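Local structure of metallo-beta-lactamase (Serratia marcescens, 6K4X) at residues 220-223 and 224-227; 81-84 and 85-88. The protein hydrolyses beta-lactam antibiotics with two active-site zinc ions, as a subclass B3 metallo-beta-lactamase, and is caught here with a sulfanylbenzoic acid inhibitor. One frame throughout, in Å; residues are numbered along the deposited sequence.

Contact 1: 220-223 and 224-227; sequences DMWT and RQQR
Asp220 meets Arg224 at the start of helix 221-231. The Asp220 carbonyl opens the helical bonding: Arg224 N reaches Asp220 O at 2.9 Å. Although it holds the N-cap position, Asp220 makes no cap with its carboxylate. Its OD2 instead bonds a Tris molecule, probably left from the crystallisation liquor, and a water 2.7 Å from Asp220 OD2, which in turn takes a weak bond from Arg224 NH2. The charged ends, 5.4 Å apart from Asp220 OD2 to Arg224 NH2, are too distant to touch, and the water spans them only weakly. Arg224 runs its extended chain past the Asp220 carbonyl, Arg224 CG 3.3 Å from Asp220 O, and its guanidinium is fixed by Asn219 O, Ala235 O and a salt bridge to Asp238.

One residue on, Met221 O accepts from Gln225 N at 2.8 Å, while the Met221 CG lies over one face of the Trp222 indole, offset toward the rim. The same indole meets Gln225 at its edge: Gln225 OE1 lies in the ring plane, 3.5 Å from Trp222 CE3, with the amide turned 51° from the ring. With CG anti to the backbone N (chi1 179°) and the chain extended beyond it, Gln225 carries its amide there. A second water donates to both Gln225 OE1 and Trp222 O, which also receives Gln226 N.

Thr223 O closes the turn by accepting from Arg227 N; the aliphatic part of Arg227 passes the same carbonyl before its guanidinium pairs with Glu231.

This first stretch of the helix rests on strand 12-15, with Met221 against Phe12 and Ile14 and both Trp222 and Gln225 against Phe12. The indole also packs edge-to-face with Tyr20 of strand 18-20.

Contact 2: 81-84 and 85-88; sequences ISAM and QKLT
Thr88 returns to Met84 twice at the end of helix 81-88. Its backbone N and its hydroxyl both donate to Met84 O, from opposite faces of the carbonyl plane, the OG1 bond being the shorter at 2.7 Å. Thr88 chi1 (59°) sets OG1 between the backbone N and the carbonyl carbon, from where it can turn back onto the preceding turn; Thr88 CG2 then faces Met84 CE at 4.0 Å, the two side chains running at a slant to each other. Met84, bent at chi2 and chi3, also brings SD to 4.3 Å from Leu87 CD1.

On another side of the helix, Lys86 folds back over the turn before it in one of its two modelled conformers. There Lys86 CE comes 3.7 Å from Ala83 CA, and Lys86 NZ donates, provisionally, to a water that itself donates to Ala83 O at 2.9 Å. A second water does similar work one residue earlier, donating to Ser82 O and, at 2.8 Å, to Gln85 OE1. Ser82 O also takes Lys86 N, and Ala83 O takes Leu87 N.

Further out, Gly122 O receives the Ser82 hydroxyl, and Ala90 takes up two polar ends: its O accepts from Gln85 NE2, and its N bonds Thr88 OG1, tying the helix end to the short link into strand 91-95. Ile81, Met84 and Thr88 pack on Ile68 of strand 65-69, and Met84 and Leu87 meet Ala52 of helix 47-57. This is a beta-alpha-beta crossover: helix 81-88 is part of the connection from strand 65-69 to its parallel neighbour 91-95 and packs against both, within the alpha-beta/beta-alpha sandwich of the metallo-beta-lactamase fold.

How the contacts relate
Contact 2 comes first along the chain and contact 1 much later. Their centres are 29 Å apart, the nearest atoms about 17 Å, and they do not touch. Each belongs to a helix packed on the seven-stranded sheet, contact 2 on its parallel part and contact 1 at its 12-15 edge. Neither supplies a zinc ligand, yet both lie close in sequence to ligands of the second zinc site, His77 before contact 2 and His215 before contact 1. Ile81 is about 6 Å from His77 and Trp222 about 8 Å from His215, side chain to side chain. A zinc lies about 12 Å from the side chain of Ile81 and about 13 Å from that of Trp222; the inhibitor is also about 12 Å from Ile81.

Contact 1: 220-223 and 224-227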
# COMPACT_ATOMS: atom_id res chain seq x y z
N ASP A 220 -5.48 0.86 -12.71
CA ASP A 220 -5.11 0.61 -14.11
C ASP A 220 -3.62 0.86 -14.36
O ASP A 220 -3.25 1.35 -15.42
CB ASP A 220 -6.00 1.41 -15.05
CG ASP A 220 -7.48 1.15 -14.85
OD1 ASP A 220 -7.85 0.03 -14.50
OD2 ASP A 220 -8.27 2.10 -15.08
N MET A 221 -2.76 0.41 -13.46
CA MET A 221 -1.31 0.69 -13.60
C MET A 221 -0.77 0.22 -14.95
O MET A 221 0.06 0.91 -15.53
CB MET A 221 -0.55 -0.02 -12.49
CG MET A 221 0.95 0.09 -12.58
SD MET A 221 1.57 1.78 -12.35
CE MET A 221 1.37 1.93 -10.57
N TRP A 222 -1.16 -0.96 -15.39
CA TRP A 222 -0.50 -1.55 -16.56
C TRP A 222 -0.99 -0.88 -17.85
O TRP A 222 -0.21 -0.65 -18.76
CB TRP A 222 -0.66 -3.06 -16.55
CG TRP A 222 -0.24 -3.59 -15.21
CD1 TRP A 222 -1.02 -4.28 -14.33
CD2 TRP A 222 1.02 -3.36 -14.56
NE1 TRP A 222 -0.33 -4.50 -13.17
CE2 TRP A 222 0.92 -3.94 -13.28
CE3 TRP A 222 2.21 -2.72 -14.93
CZ2 TRP A 222 1.99 -3.91 -12.38
CZ3 TRP A 222 3.25 -2.67 -14.02
CH2 TRP A 222 3.13 -3.26 -12.76
N THR A 223 -2.27 -0.54 -17.92
CA THR A 223 -2.75 0.30 -19.01
C THR A 223 -2.03 1.65 -19.01
O THR A 223 -1.64 2.17 -20.09
CB THR A 223 -4.27 0.50 -18.92
OG1 THR A 223 -4.87 -0.79 -19.02
CG2 THR A 223 -4.80 1.41 -20.01
N ARG A 224 -1.87 2.27 -17.83
CA ARG A 224 -1.18 3.55 -17.74
C ARG A 224 0.27 3.42 -18.18
O ARG A 224 0.80 4.31 -18.85
CB ARG A 224 -1.26 4.11 -16.32
CG ARG A 224 -2.66 4.55 -15.93
CD ARG A 224 -2.68 5.04 -14.49
NE ARG A 224 -4.01 5.39 -14.01
CZ ARG A 224 -4.65 6.50 -14.33
NH1 ARG A 224 -4.08 7.39 -15.12
NH2 ARG A 224 -5.85 6.72 -13.82
N GLN A 225 0.95 2.36 -17.76
CA GLN A 225 2.36 2.21 -18.12
C GLN A 225 2.48 2.10 -19.64
O GLN A 225 3.41 2.66 -20.24
CB GLN A 225 2.97 1.02 -17.40
CG GLN A 225 4.43 0.85 -17.80
CD GLN A 225 5.03 -0.41 -17.27
OE1 GLN A 225 4.41 -1.48 -17.31
NE2 GLN A 225 6.28 -0.32 -16.87
N GLN A 226 1.57 1.36 -20.28
CA GLN A 226 1.58 1.22 -21.74
C GLN A 226 1.34 2.60 -22.38
O GLN A 226 2.01 2.97 -23.35
CB GLN A 226 0.56 0.14 -22.13
CG GLN A 226 1.02 -1.26 -21.74
CD GLN A 226 0.03 -2.39 -21.93
OE1 GLN A 226 -1.16 -2.28 -21.63
NE2 GLN A 226 0.53 -3.51 -22.41
N ARG A 227 0.40 3.37 -21.84
CA ARG A 227 0.17 4.72 -22.33
C ARG A 227 1.43 5.59 -22.18
O ARG A 227 1.72 6.41 -23.05
CB ARG A 227 -0.97 5.38 -21.56
CG ARG A 227 -2.36 4.91 -21.98
CD ARG A 227 -3.39 5.41 -20.99
NE ARG A 227 -3.38 6.86 -20.91
CZ ARG A 227 -3.66 7.59 -19.85
NH1 ARG A 227 -4.28 7.06 -18.81
NH2 ARG A 227 -3.36 8.88 -19.88
O HOH W 1 -7.93 4.48 -13.85
O HOH W 2 2.24 -2.12 -18.91

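Contact 2: 81-84 and 85-88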
# COMPACT_ATOMS: atom_id res chain seq x y z
N ILE A 81 7.78 -8.20 3.88
CA ILE A 81 8.34 -7.16 4.70
C ILE A 81 9.44 -7.69 5.61
O ILE A 81 10.47 -7.05 5.76
CB ILE A 81 7.26 -6.40 5.49
CG1 ILE A 81 6.44 -5.57 4.49
CG2 ILE A 81 7.90 -5.55 6.58
CD1 ILE A 81 5.30 -4.81 5.10
N SER A 82 9.22 -8.85 6.23
CA SER A 82 10.21 -9.35 7.19
C SER A 82 11.57 -9.54 6.52
O SER A 82 12.61 -9.16 7.05
CB SER A 82 9.73 -10.62 7.82
OG SER A 82 10.71 -11.14 8.71
N ALA A 83 11.55 -10.16 5.34
CA ALA A 83 12.77 -10.41 4.60
C ALA A 83 13.42 -9.09 4.20
O ALA A 83 14.65 -8.93 4.29
CB ALA A 83 12.52 -11.29 3.40
N MET A 84 12.63 -8.14 3.71
CA MET A 84 13.16 -6.83 3.34
C MET A 84 13.72 -6.10 4.57
O MET A 84 14.75 -5.42 4.48
CB MET A 84 12.09 -5.98 2.67
CG MET A 84 11.68 -6.45 1.27
SD MET A 84 13.02 -6.65 0.10
CE MET A 84 13.96 -5.15 0.41
N GLN A 85 13.08 -6.24 5.73
CA GLN A 85 13.56 -5.61 6.97
C GLN A 85 14.95 -6.15 7.30
O GLN A 85 15.86 -5.41 7.62
CB GLN A 85 12.56 -5.87 8.09
CG GLN A 85 12.82 -5.05 9.35
CD GLN A 85 14.02 -5.52 10.13
OE1 GLN A 85 14.25 -6.72 10.30
NE2 GLN A 85 14.81 -4.58 10.61
N LYS A 86 15.14 -7.46 7.18
CA LYS A 86 16.43 -8.10 7.47
C LYS A 86 17.49 -7.60 6.48
O LYS A 86 18.63 -7.36 6.86
CB LYS A 86 16.32 -9.62 7.34
CG LYS A 86 15.60 -10.31 8.48
CD LYS A 86 15.51 -11.80 8.32
CE LYS A 86 14.42 -12.23 7.36
NZ LYS A 86 14.92 -13.04 6.23
N LEU A 87 17.14 -7.51 5.20
CA LEU A 87 18.11 -7.14 4.16
C LEU A 87 18.53 -5.68 4.33
O LEU A 87 19.65 -5.33 3.92
CB LEU A 87 17.54 -7.37 2.76
CG LEU A 87 17.39 -8.82 2.32
CD1 LEU A 87 16.59 -8.89 1.03
CD2 LEU A 87 18.75 -9.48 2.14
N THR A 88 17.65 -4.82 4.82
CA THR A 88 17.86 -3.37 4.80
C THR A 88 18.31 -2.84 6.16
O THR A 88 19.00 -1.82 6.21
CB THR A 88 16.59 -2.62 4.39
OG1 THR A 88 15.54 -2.94 5.31
CG2 THR A 88 16.17 -2.96 2.97
O HOH W 3 12.46 -8.82 10.12
O HOH W 4 16.07 -11.46 4.28